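Local structure of chlamydomonas reinhardtii THB1 (Chlamydomonas reinhardtii, 6CII) at residues V26-I31 with P39-V44; V20-D25 with Q102-A107; H96-L101 with E109-A114. The protein binds one heme as a group I truncated hemoglobin of 2-on-2 fold, with cyanide bound here at its iron, and probably takes up oxygen. All coordinates share one frame; numbering follows the deposited sequence. Where two conformers were deposited one is given.

Contact 1: V26-I31 with P39-V44; sequences VFYERI and PFFANV. With HEM (protoporphyrin IX containing Fe), chain B; CYN (cyanide ion), chain C.
F41 pushes its ring from the short helical turn at 39-41 into the distal heme pocket, against Y28 and I31 of helix 16-33, the B helix of the globin fold. Its CG stands anti to its own carbonyl carbon (chi1 -64°), which carries the ring on from CB toward helix 16-33 and the iron-bound cyanide. Past CG the two ring flanks part company. On one, CD1 and then CE1 rest on the CG2 branch of I31, with CE1 to CG2 at 3.6 Å. On the other, CD2 runs beside the heme methyl CMD, which lies over one ring face, and CE2 comes 3.8 Å from CE1 of Y28. The tip, CZ, meets the heme meso carbon CHD at 3.5 Å and the cyanide N at 3.7 Å. The two rings form an offset edge-to-face pair, Y28 giving its edge, with planes at 62°. Next door F40 lays one face on the heme vinyl carbon CBC.

Y28 has the polar job: its OH donates to the cyanide N across 2.6 Å, in the plane of its ring, while Q49 and Q53 also bond to that hydroxyl and probably fix its direction. With an alanine in place of F41, the ring between I31 CG2, Y28 CE1 and the heme is gone, which is likely to open a gap beside the cyanide and leave the I31 methyl without its mate. F41 thus gives the ligand an apolar side and the phenol of Y28 a hydrogen bond, with Q49 and Q53 completing the pocket, consistent with a site that stabilises negative charge on the ligand's outer atom.

Contact 2: V20-D25 with Q102-A107; sequences VEKAVD and QELGVA
L104, the residue just past helix 87-103, reaches to the flank of helix 16-33, where it lies on K22 and A23. In globin terms this is the end of the G helix meeting the B helix, and the G helix stops here in a Schellman motif, with G105 at positive phi (86°) just behind the leucine. A side chain on G105 would be jammed against the carbonyl oxygen of L104, so glycine suits the turn.

The leucine points its CB at the opposing helix, and its extended chi2 (178°) carries the CD1 branch to the front. CD1 settles between two neighbours: it is 3.7 Å from the CA of A23 and 3.8 Å from CG of K22. The methyl of A23 is hardly further, CB to CD1 being 4.0 Å, so the leucine sits almost on the helix backbone. Its second branch, CD2, stays on the lysine side.

K22 crosses the leucine at a slant. Its chain bends at chi2 (66°) just beyond CG, so the aliphatic root does the touching while the amine end travels on into the exposed surface. On its inner side A23 also packs on T100 and L101, and V20 and V24 turn to helix 46-60. The patch is plain hydrocarbon packing, half buried, away from the heme. Within the turn, the N of G105 bonds back to the O of Q102 at 3.0 Å.

Contact 3: H96-L101 with E109-A114; sequences HLDSTL and ELKAEA
The carboxylate of D98 receives the amine of K111 at OD1, with NZ 2.9 Å away, on the syn side and 20° out of the carboxylate plane. CD of the lysine lies above the plane on the side to which NZ is displaced, 3.5 Å from OD1. This salt bridge joins the G and H helices of the globin fold, an antiparallel hairpin whose segments have axes 160° apart and 10.3 Å at closest approach. The other flat group, the H96 imidazole, turns to helix 16-33 instead, with ND1 bonded to R30, and its NE2 bonds to D34.

K111 leaves its helix extended, and this first part of its chain lays CG and CD against CB of L101, with CD 4.0 Å away; the bends at chi3 and chi4 then turn NZ round to OD1. Beneath the charges, CD1 of L101 meets CB of A114, and L97 and M115 thicken the hydrocarbon layer. K111 is buried, so D98 probably pays part of the cost of sheltering its charge. On the far flank, the O of H96 takes two bonds from opposite faces of its plane, from T100 N and from T100 OG1, the latter at 2.7 Å.

How the contacts relate
Contacts 1 and 3 are buried, whereas contact 2 is only partly so and runs out to the surface at its lysine. Helix 16-33 serves contacts 1 and 2, helix 87-103 contacts 2 and 3, so the three form a chain across the fold. Contact 1 faces the heme and mixes aromatic packing with a ligand bond; contact 2 is hydrocarbon alone; contact 3 adds a salt bridge to its apolar layer. The centres of contacts 2 and 3 are about 8 Å apart, and V106 N probably bonds to L101 O between them. Contacts 1 and 3, about 19 Å apart between centres, still touch, V26 CG1 packing near T100 OG1.

Contact 1: V26-I31 with P39-V44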
loop_
_atom_site.group_PDB
_atom_site.type_symbol
_atom_site.label_atom_id
_atom_site.label_comp_id
_atom_site.label_asym_id
_atom_site.label_seq_id
_atom_site.Cartn_x
_atom_site.Cartn_y
_atom_site.Cartn_z
ATOM N N VAL A 26 -9.246 2.044 5.131
ATOM C CA VAL A 26 -9.439 0.878 6.006
ATOM C C VAL A 26 -8.093 0.301 6.421
ATOM O O VAL A 26 -7.864 -0.040 7.583
ATOM C CB VAL A 26 -10.289 -0.200 5.299
ATOM C CG1 VAL A 26 -10.284 -1.511 6.145
ATOM C CG2 VAL A 26 -11.709 0.294 5.066
ATOM N N PHE A 27 -7.204 0.153 5.441
ATOM C CA PHE A 27 -5.840 -0.321 5.644
ATOM C C PHE A 27 -5.150 0.420 6.783
ATOM O O PHE A 27 -4.630 -0.205 7.712
ATOM C CB PHE A 27 -5.154 -0.148 4.286
ATOM C CG PHE A 27 -3.679 -0.341 4.248
ATOM C CD1 PHE A 27 -3.115 -1.612 4.271
ATOM C CD2 PHE A 27 -2.867 0.754 4.004
ATOM C CE1 PHE A 27 -1.763 -1.791 4.113
ATOM C CE2 PHE A 27 -1.494 0.604 3.866
ATOM C CZ PHE A 27 -0.928 -0.680 3.909
ATOM N N TYR A 28 -5.238 1.762 6.795
ATOM C CA TYR A 28 -4.568 2.479 7.864
ATOM C C TYR A 28 -5.348 2.453 9.177
ATOM O O TYR A 28 -4.739 2.630 10.229
ATOM C CB TYR A 28 -4.266 3.928 7.452
ATOM C CG TYR A 28 -3.000 3.964 6.603
ATOM C CD1 TYR A 28 -1.799 3.450 7.097
ATOM C CD2 TYR A 28 -3.023 4.466 5.333
ATOM C CE1 TYR A 28 -0.656 3.445 6.325
ATOM C CE2 TYR A 28 -1.875 4.484 4.556
ATOM C CZ TYR A 28 -0.712 3.972 5.061
ATOM O OH TYR A 28 0.370 3.977 4.252
ATOM N N GLU A 29 -6.680 2.287 9.158
ATOM C CA GLU A 29 -7.369 2.066 10.433
ATOM C C GLU A 29 -6.923 0.759 11.083
ATOM O O GLU A 29 -6.742 0.707 12.309
ATOM C CB GLU A 29 -8.895 2.100 10.256
ATOM C CG GLU A 29 -9.423 3.510 9.874
ATOM C CD GLU A 29 -9.136 4.634 10.908
ATOM O OE1 GLU A 29 -8.671 4.361 12.019
ATOM O OE2 GLU A 29 -9.363 5.816 10.589
ATOM N N ARG A 30 -6.719 -0.299 10.282
ATOM C CA ARG A 30 -6.187 -1.554 10.820
ATOM C C ARG A 30 -4.747 -1.382 11.282
ATOM O O ARG A 30 -4.342 -1.951 12.295
ATOM C CB ARG A 30 -6.247 -2.666 9.762
ATOM C CG ARG A 30 -7.632 -2.974 9.247
ATOM C CD ARG A 30 -7.569 -3.960 8.080
ATOM N NE ARG A 30 -6.923 -5.225 8.448
ATOM C CZ ARG A 30 -7.535 -6.395 8.584
ATOM N NH1 ARG A 30 -8.843 -6.508 8.385
ATOM N NH2 ARG A 30 -6.824 -7.470 8.914
ATOM N N ILE A 31 -3.937 -0.642 10.523
ATOM C CA ILE A 31 -2.524 -0.570 10.887
ATOM C C ILE A 31 -2.346 0.168 12.208
ATOM O O ILE A 31 -1.546 -0.240 13.067
ATOM C CB ILE A 31 -1.726 0.069 9.738
ATOM C CG1 ILE A 31 -1.517 -0.996 8.653
ATOM C CG2 ILE A 31 -0.407 0.617 10.250
ATOM C CD1 ILE A 31 -0.976 -0.482 7.307
ATOM N N PRO A 39 3.401 1.631 16.225
ATOM C CA PRO A 39 4.482 2.521 16.675
ATOM C C PRO A 39 5.233 3.198 15.544
ATOM O O PRO A 39 5.743 4.312 15.747
ATOM C CB PRO A 39 5.390 1.583 17.472
ATOM C CG PRO A 39 4.412 0.569 18.036
ATOM C CD PRO A 39 3.461 0.322 16.910
ATOM N N PHE A 40 5.287 2.578 14.355
ATOM C CA PHE A 40 5.939 3.215 13.216
ATOM C C PHE A 40 5.185 4.449 12.743
ATOM O O PHE A 40 5.797 5.352 12.159
ATOM C CB PHE A 40 6.083 2.222 12.065
ATOM C CG PHE A 40 7.106 1.155 12.317
ATOM C CD1 PHE A 40 6.732 -0.098 12.766
ATOM C CD2 PHE A 40 8.446 1.421 12.141
ATOM C CE1 PHE A 40 7.678 -1.066 13.016
ATOM C CE2 PHE A 40 9.395 0.444 12.391
ATOM C CZ PHE A 40 9.003 -0.793 12.833
ATOM N N PHE A 41 3.873 4.516 12.984
ATOM C CA PHE A 41 3.056 5.594 12.447
ATOM C C PHE A 41 2.576 6.554 13.521
ATOM O O PHE A 41 1.803 7.464 13.209
ATOM C CB PHE A 41 1.851 5.015 11.713
ATOM C CG PHE A 41 2.216 4.209 10.524
ATOM C CD1 PHE A 41 2.476 2.870 10.648
ATOM C CD2 PHE A 41 2.265 4.804 9.280
ATOM C CE1 PHE A 41 2.816 2.119 9.569
ATOM C CE2 PHE A 41 2.599 4.074 8.203
ATOM C CZ PHE A 41 2.866 2.715 8.351
ATOM N N ALA A 42 3.034 6.380 14.766
ATOM C CA ALA A 42 2.447 7.104 15.896
ATOM C C ALA A 42 2.677 8.608 15.816
ATOM O O ALA A 42 1.899 9.368 16.390
ATOM C CB ALA A 42 3.006 6.563 17.217
ATOM N N ASN A 43 3.730 9.064 15.148
ATOM C CA ASN A 43 3.927 10.504 14.983
ATOM C C ASN A 43 3.835 10.921 13.521
ATOM O O ASN A 43 4.288 12.011 13.174
ATOM C CB ASN A 43 5.259 10.974 15.583
ATOM C CG ASN A 43 5.218 12.461 16.063
ATOM O OD1 ASN A 43 4.153 13.000 16.414
ATOM N ND2 ASN A 43 6.388 13.123 16.071
ATOM N N VAL A 44 3.236 10.090 12.658
ATOM C CA VAL A 44 3.089 10.396 11.231
ATOM C C VAL A 44 1.764 11.125 11.005
ATOM O O VAL A 44 0.746 10.770 11.585
ATOM C CB VAL A 44 3.164 9.100 10.403
ATOM C CG1 VAL A 44 2.800 9.333 8.950
ATOM C CG2 VAL A 44 4.567 8.512 10.480
HETATM C CHA HEM B . 5.987 5.860 3.875
HETATM C CHB HEM B . 4.462 2.584 0.577
HETATM C CHC HEM B . 5.623 -1.037 3.719
HETATM C CHD HEM B . 6.190 2.345 7.283
HETATM C C1A HEM B . 5.515 5.254 2.735
HETATM C C2A HEM B . 5.094 5.966 1.552
HETATM C C3A HEM B . 4.670 5.071 0.662
HETATM C C4A HEM B . 4.782 3.756 1.220
HETATM C CMA HEM B . 4.115 5.312 -0.759
HETATM C CAA HEM B . 5.175 7.505 1.419
HETATM C CBA HEM B . 6.594 7.846 0.939
HETATM C CGA HEM B . 6.676 9.304 0.590
HETATM O O1A HEM B . 6.380 9.636 -0.582
HETATM O O2A HEM B . 7.012 10.120 1.485
HETATM C C1B HEM B . 4.634 1.348 1.179
HETATM C C2B HEM B . 4.248 0.104 0.576
HETATM C C3B HEM B . 4.547 -0.894 1.409
HETATM C C4B HEM B . 5.148 -0.333 2.608
HETATM C CMB HEM B . 3.603 -0.015 -0.820
HETATM C CAB HEM B . 4.272 -2.371 1.071
HETATM C CBB HEM B . 4.097 -3.298 2.006
HETATM C C1C HEM B . 5.864 -0.406 4.929
HETATM C C2C HEM B . 6.215 -1.064 6.174
HETATM C C3C HEM B . 6.377 -0.127 7.129
HETATM C C4C HEM B . 6.104 1.168 6.554
HETATM C CMC HEM B . 6.403 -2.598 6.281
HETATM C CAC HEM B . 6.737 -0.289 8.633
HETATM C CBC HEM B . 6.109 -1.225 9.326
HETATM C C1D HEM B . 6.126 3.566 6.619
HETATM C C2D HEM B . 6.212 4.821 7.305
HETATM C C3D HEM B . 6.163 5.814 6.390
HETATM C C4D HEM B . 6.056 5.213 5.089
HETATM C CMD HEM B . 6.319 4.964 8.841
HETATM C CAD HEM B . 6.215 7.322 6.696
HETATM C CBD HEM B . 7.660 7.728 6.991
HETATM C CGD HEM B . 7.709 9.205 7.322
HETATM O O1D HEM B . 8.312 9.563 8.365
HETATM O O2D HEM B . 7.153 10.017 6.539
HETATM N NA HEM B . 5.312 3.907 2.478
HETATM N NB HEM B . 5.173 1.046 2.437
HETATM N NC HEM B . 5.840 0.972 5.191
HETATM N ND HEM B . 6.025 3.838 5.252
HETATM FE FE HEM B . 5.590 2.473 3.828
HETATM C C CYN C . 3.653 2.362 4.421
HETATM N N CYN C . 2.557 2.584 4.646
#

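Contact 2: V20-D25 with Q102-A107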
loop_
_atom_site.group_PDB
_atom_site.type_symbol
_atom_site.label_atom_id
_atom_site.label_comp_id
_atom_site.label_asym_id
_atom_site.label_seq_id
_atom_site.Cartn_x
_atom_site.Cartn_y
_atom_site.Cartn_z
ATOM N N VAL A 20 -9.797 2.562 -4.342
ATOM C CA VAL A 20 -8.465 2.677 -3.760
ATOM C C VAL A 20 -8.494 3.565 -2.519
ATOM O O VAL A 20 -7.880 3.242 -1.499
ATOM C CB VAL A 20 -7.442 3.182 -4.794
ATOM C CG1 VAL A 20 -6.061 3.397 -4.129
ATOM C CG2 VAL A 20 -7.324 2.166 -5.925
ATOM N N GLU A 21 -9.220 4.685 -2.575
ATOM C CA GLU A 21 -9.271 5.552 -1.407
ATOM C C GLU A 21 -9.888 4.837 -0.209
ATOM O O GLU A 21 -9.362 4.937 0.903
ATOM C CB GLU A 21 -10.016 6.839 -1.741
ATOM C CG GLU A 21 -9.249 7.667 -2.784
ATOM C CD GLU A 21 -9.664 9.121 -2.840
ATOM O OE1 GLU A 21 -10.837 9.424 -2.534
ATOM O OE2 GLU A 21 -8.810 9.959 -3.197
ATOM N N LYS A 22 -10.982 4.093 -0.419
ATOM C CA LYS A 22 -11.581 3.331 0.670
ATOM C C LYS A 22 -10.609 2.279 1.195
ATOM O O LYS A 22 -10.455 2.119 2.413
ATOM C CB LYS A 22 -12.888 2.676 0.199
ATOM C CG LYS A 22 -13.577 1.796 1.246
ATOM C CD LYS A 22 -14.057 2.614 2.416
ATOM C CE LYS A 22 -15.056 1.805 3.259
ATOM N NZ LYS A 22 -15.480 2.610 4.431
ATOM N N ALA A 23 -9.935 1.563 0.294
ATOM C CA ALA A 23 -9.024 0.519 0.751
ATOM C C ALA A 23 -7.906 1.114 1.592
ATOM O O ALA A 23 -7.579 0.582 2.652
ATOM C CB ALA A 23 -8.450 -0.252 -0.440
ATOM N N VAL A 24 -7.333 2.235 1.150
ATOM C CA VAL A 24 -6.262 2.859 1.923
ATOM C C VAL A 24 -6.782 3.342 3.278
ATOM O O VAL A 24 -6.090 3.234 4.295
ATOM C CB VAL A 24 -5.609 3.998 1.114
ATOM C CG1 VAL A 24 -4.684 4.810 2.016
ATOM C CG2 VAL A 24 -4.799 3.410 -0.032
ATOM N N ASP A 25 -8.009 3.872 3.319
ATOM C CA ASP A 25 -8.550 4.333 4.589
ATOM C C ASP A 25 -8.681 3.172 5.581
ATOM O O ASP A 25 -8.266 3.288 6.744
ATOM C CB ASP A 25 -9.887 5.026 4.328
ATOM C CG ASP A 25 -10.359 5.850 5.488
ATOM O OD1 ASP A 25 -9.528 6.469 6.181
ATOM O OD2 ASP A 25 -11.585 5.895 5.702
ATOM N N GLN A 102 -10.293 -8.002 0.515
ATOM C CA GLN A 102 -11.275 -9.069 0.649
ATOM C C GLN A 102 -12.565 -8.539 1.254
ATOM O O GLN A 102 -13.662 -8.801 0.748
ATOM C CB GLN A 102 -10.691 -10.191 1.512
ATOM C CG GLN A 102 -11.670 -11.318 1.795
ATOM C CD GLN A 102 -12.072 -12.095 0.550
ATOM O OE1 GLN A 102 -11.343 -12.130 -0.447
ATOM N NE2 GLN A 102 -13.243 -12.723 0.603
ATOM N N GLU A 103 -12.445 -7.766 2.330
ATOM C CA GLU A 103 -13.630 -7.242 3.001
ATOM C C GLU A 103 -14.417 -6.316 2.098
ATOM O O GLU A 103 -15.657 -6.283 2.161
ATOM C CB GLU A 103 -13.235 -6.490 4.267
ATOM C CG GLU A 103 -14.405 -6.344 5.204
ATOM C CD GLU A 103 -14.102 -5.399 6.323
ATOM O OE1 GLU A 103 -13.124 -4.648 6.176
ATOM O OE2 GLU A 103 -14.830 -5.421 7.336
ATOM N N LEU A 104 -13.727 -5.571 1.247
ATOM C CA LEU A 104 -14.391 -4.645 0.355
ATOM C C LEU A 104 -14.960 -5.320 -0.878
ATOM O O LEU A 104 -15.544 -4.634 -1.722
ATOM C CB LEU A 104 -13.416 -3.535 -0.025
ATOM C CG LEU A 104 -13.006 -2.735 1.228
ATOM C CD1 LEU A 104 -11.987 -1.648 0.886
ATOM C CD2 LEU A 104 -14.233 -2.156 1.969
ATOM N N GLY A 105 -14.800 -6.627 -1.011
ATOM C CA GLY A 105 -15.459 -7.352 -2.071
ATOM C C GLY A 105 -14.717 -7.364 -3.382
ATOM O O GLY A 105 -15.336 -7.599 -4.422
ATOM N N VAL A 106 -13.413 -7.091 -3.373
ATOM C CA VAL A 106 -12.642 -7.116 -4.612
ATOM C C VAL A 106 -12.615 -8.537 -5.148
ATOM O O VAL A 106 -12.365 -9.481 -4.400
ATOM C CB VAL A 106 -11.228 -6.571 -4.360
ATOM C CG1 VAL A 106 -10.412 -6.660 -5.630
ATOM C CG2 VAL A 106 -11.305 -5.111 -3.906
ATOM N N ALA A 107 -12.876 -8.699 -6.443
ATOM C CA ALA A 107 -12.885 -10.032 -7.034
ATOM C C ALA A 107 -11.547 -10.738 -6.821
ATOM O O ALA A 107 -10.483 -10.114 -6.856
ATOM C CB ALA A 107 -13.201 -9.949 -8.517
#

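Contact 3: H96-L101 with E109-A114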
loop_
_atom_site.group_PDB
_atom_site.type_symbol
_atom_site.label_atom_id
_atom_site.label_comp_id
_atom_site.label_asym_id
_atom_site.label_seq_id
_atom_site.Cartn_x
_atom_site.Cartn_y
_atom_site.Cartn_z
ATOM N N HIS A 96 -2.648 -7.002 5.917
ATOM C CA HIS A 96 -3.704 -6.030 6.154
ATOM C C HIS A 96 -4.333 -5.577 4.853
ATOM O O HIS A 96 -5.546 -5.367 4.794
ATOM C CB HIS A 96 -3.173 -4.813 6.899
ATOM C CG HIS A 96 -3.024 -5.032 8.361
ATOM N ND1 HIS A 96 -4.090 -5.350 9.179
ATOM C CD2 HIS A 96 -1.940 -4.942 9.164
ATOM C CE1 HIS A 96 -3.663 -5.460 10.423
ATOM N NE2 HIS A 96 -2.362 -5.215 10.441
ATOM N N LEU A 97 -3.529 -5.368 3.818
ATOM C CA LEU A 97 -4.115 -4.922 2.560
ATOM C C LEU A 97 -4.927 -6.039 1.924
ATOM O O LEU A 97 -6.002 -5.798 1.373
ATOM C CB LEU A 97 -3.043 -4.442 1.596
ATOM C CG LEU A 97 -3.584 -3.885 0.270
ATOM C CD1 LEU A 97 -4.543 -2.707 0.509
ATOM C CD2 LEU A 97 -2.445 -3.479 -0.692
ATOM N N ASP A 98 -4.425 -7.263 1.982
ATOM C CA ASP A 98 -5.173 -8.362 1.382
ATOM C C ASP A 98 -6.518 -8.517 2.071
ATOM O O ASP A 98 -7.556 -8.600 1.410
ATOM C CB ASP A 98 -4.378 -9.659 1.461
ATOM C CG ASP A 98 -5.156 -10.830 0.870
ATOM O OD1 ASP A 98 -5.112 -11.016 -0.350
ATOM O OD2 ASP A 98 -5.841 -11.538 1.622
ATOM N N SER A 99 -6.518 -8.510 3.410
ATOM C CA SER A 99 -7.765 -8.614 4.173
ATOM C C SER A 99 -8.700 -7.449 3.888
ATOM O O SER A 99 -9.924 -7.624 3.842
ATOM C CB SER A 99 -7.450 -8.679 5.668
ATOM O OG SER A 99 -6.864 -9.935 5.994
ATOM N N THR A 100 -8.142 -6.241 3.723
ATOM C CA THR A 100 -8.960 -5.083 3.372
ATOM C C THR A 100 -9.640 -5.276 2.029
ATOM O O THR A 100 -10.838 -4.992 1.873
ATOM C CB THR A 100 -8.088 -3.832 3.332
ATOM O OG1 THR A 100 -7.596 -3.544 4.647
ATOM C CG2 THR A 100 -8.863 -2.649 2.757
ATOM N N LEU A 101 -8.868 -5.705 1.022
ATOM C CA LEU A 101 -9.449 -5.875 -0.305
ATOM C C LEU A 101 -10.516 -6.957 -0.285
ATOM O O LEU A 101 -11.554 -6.833 -0.948
ATOM C CB LEU A 101 -8.346 -6.211 -1.296
ATOM C CG LEU A 101 -7.352 -5.085 -1.558
ATOM C CD1 LEU A 101 -6.276 -5.596 -2.541
ATOM C CD2 LEU A 101 -8.033 -3.829 -2.078
ATOM N N GLU A 109 -9.577 -12.624 -8.531
ATOM C CA GLU A 109 -8.517 -12.463 -9.527
ATOM C C GLU A 109 -7.866 -11.088 -9.425
ATOM O O GLU A 109 -6.644 -10.955 -9.576
ATOM C CB GLU A 109 -9.062 -12.666 -10.945
ATOM C CG GLU A 109 -9.701 -14.008 -11.211
ATOM C CD GLU A 109 -10.979 -14.250 -10.425
ATOM O OE1 GLU A 109 -11.648 -13.277 -10.010
ATOM O OE2 GLU A 109 -11.300 -15.426 -10.205
ATOM N N LEU A 110 -8.674 -10.046 -9.183
ATOM C CA LEU A 110 -8.116 -8.705 -9.077
ATOM C C LEU A 110 -7.336 -8.552 -7.784
ATOM O O LEU A 110 -6.272 -7.921 -7.757
ATOM C CB LEU A 110 -9.234 -7.655 -9.153
ATOM C CG LEU A 110 -10.125 -7.726 -10.396
ATOM C CD1 LEU A 110 -11.061 -6.535 -10.465
ATOM C CD2 LEU A 110 -9.262 -7.766 -11.601
ATOM N N LYS A 111 -7.851 -9.126 -6.693
ATOM C CA LYS A 111 -7.088 -9.101 -5.448
ATOM C C LYS A 111 -5.718 -9.769 -5.616
ATOM O O LYS A 111 -4.710 -9.254 -5.137
ATOM C CB LYS A 111 -7.891 -9.763 -4.324
ATOM C CG LYS A 111 -7.196 -9.641 -2.958
ATOM C CD LYS A 111 -8.130 -10.137 -1.806
ATOM C CE LYS A 111 -8.484 -11.604 -1.949
ATOM N NZ LYS A 111 -7.342 -12.424 -1.515
ATOM N N ALA A 112 -5.659 -10.915 -6.324
ATOM C CA ALA A 112 -4.384 -11.592 -6.515
ATOM C C ALA A 112 -3.430 -10.728 -7.311
ATOM O O ALA A 112 -2.236 -10.652 -6.996
ATOM C CB ALA A 112 -4.591 -12.930 -7.232
ATOM N N GLU A 113 -3.938 -10.073 -8.357
ATOM C CA GLU A 113 -3.086 -9.198 -9.153
ATOM C C GLU A 113 -2.538 -8.065 -8.294
ATOM O O GLU A 113 -1.338 -7.766 -8.317
ATOM C CB GLU A 113 -3.865 -8.634 -10.338
ATOM C CG GLU A 113 -2.929 -7.844 -11.248
ATOM C CD GLU A 113 -3.559 -7.422 -12.565
ATOM O OE1 GLU A 113 -4.711 -7.813 -12.837
ATOM O OE2 GLU A 113 -2.875 -6.698 -13.321
ATOM N N ALA A 114 -3.429 -7.403 -7.550
ATOM C CA ALA A 114 -3.008 -6.289 -6.709
ATOM C C ALA A 114 -1.964 -6.745 -5.710
ATOM O O ALA A 114 -0.942 -6.073 -5.500
ATOM C CB ALA A 114 -4.230 -5.691 -5.994
#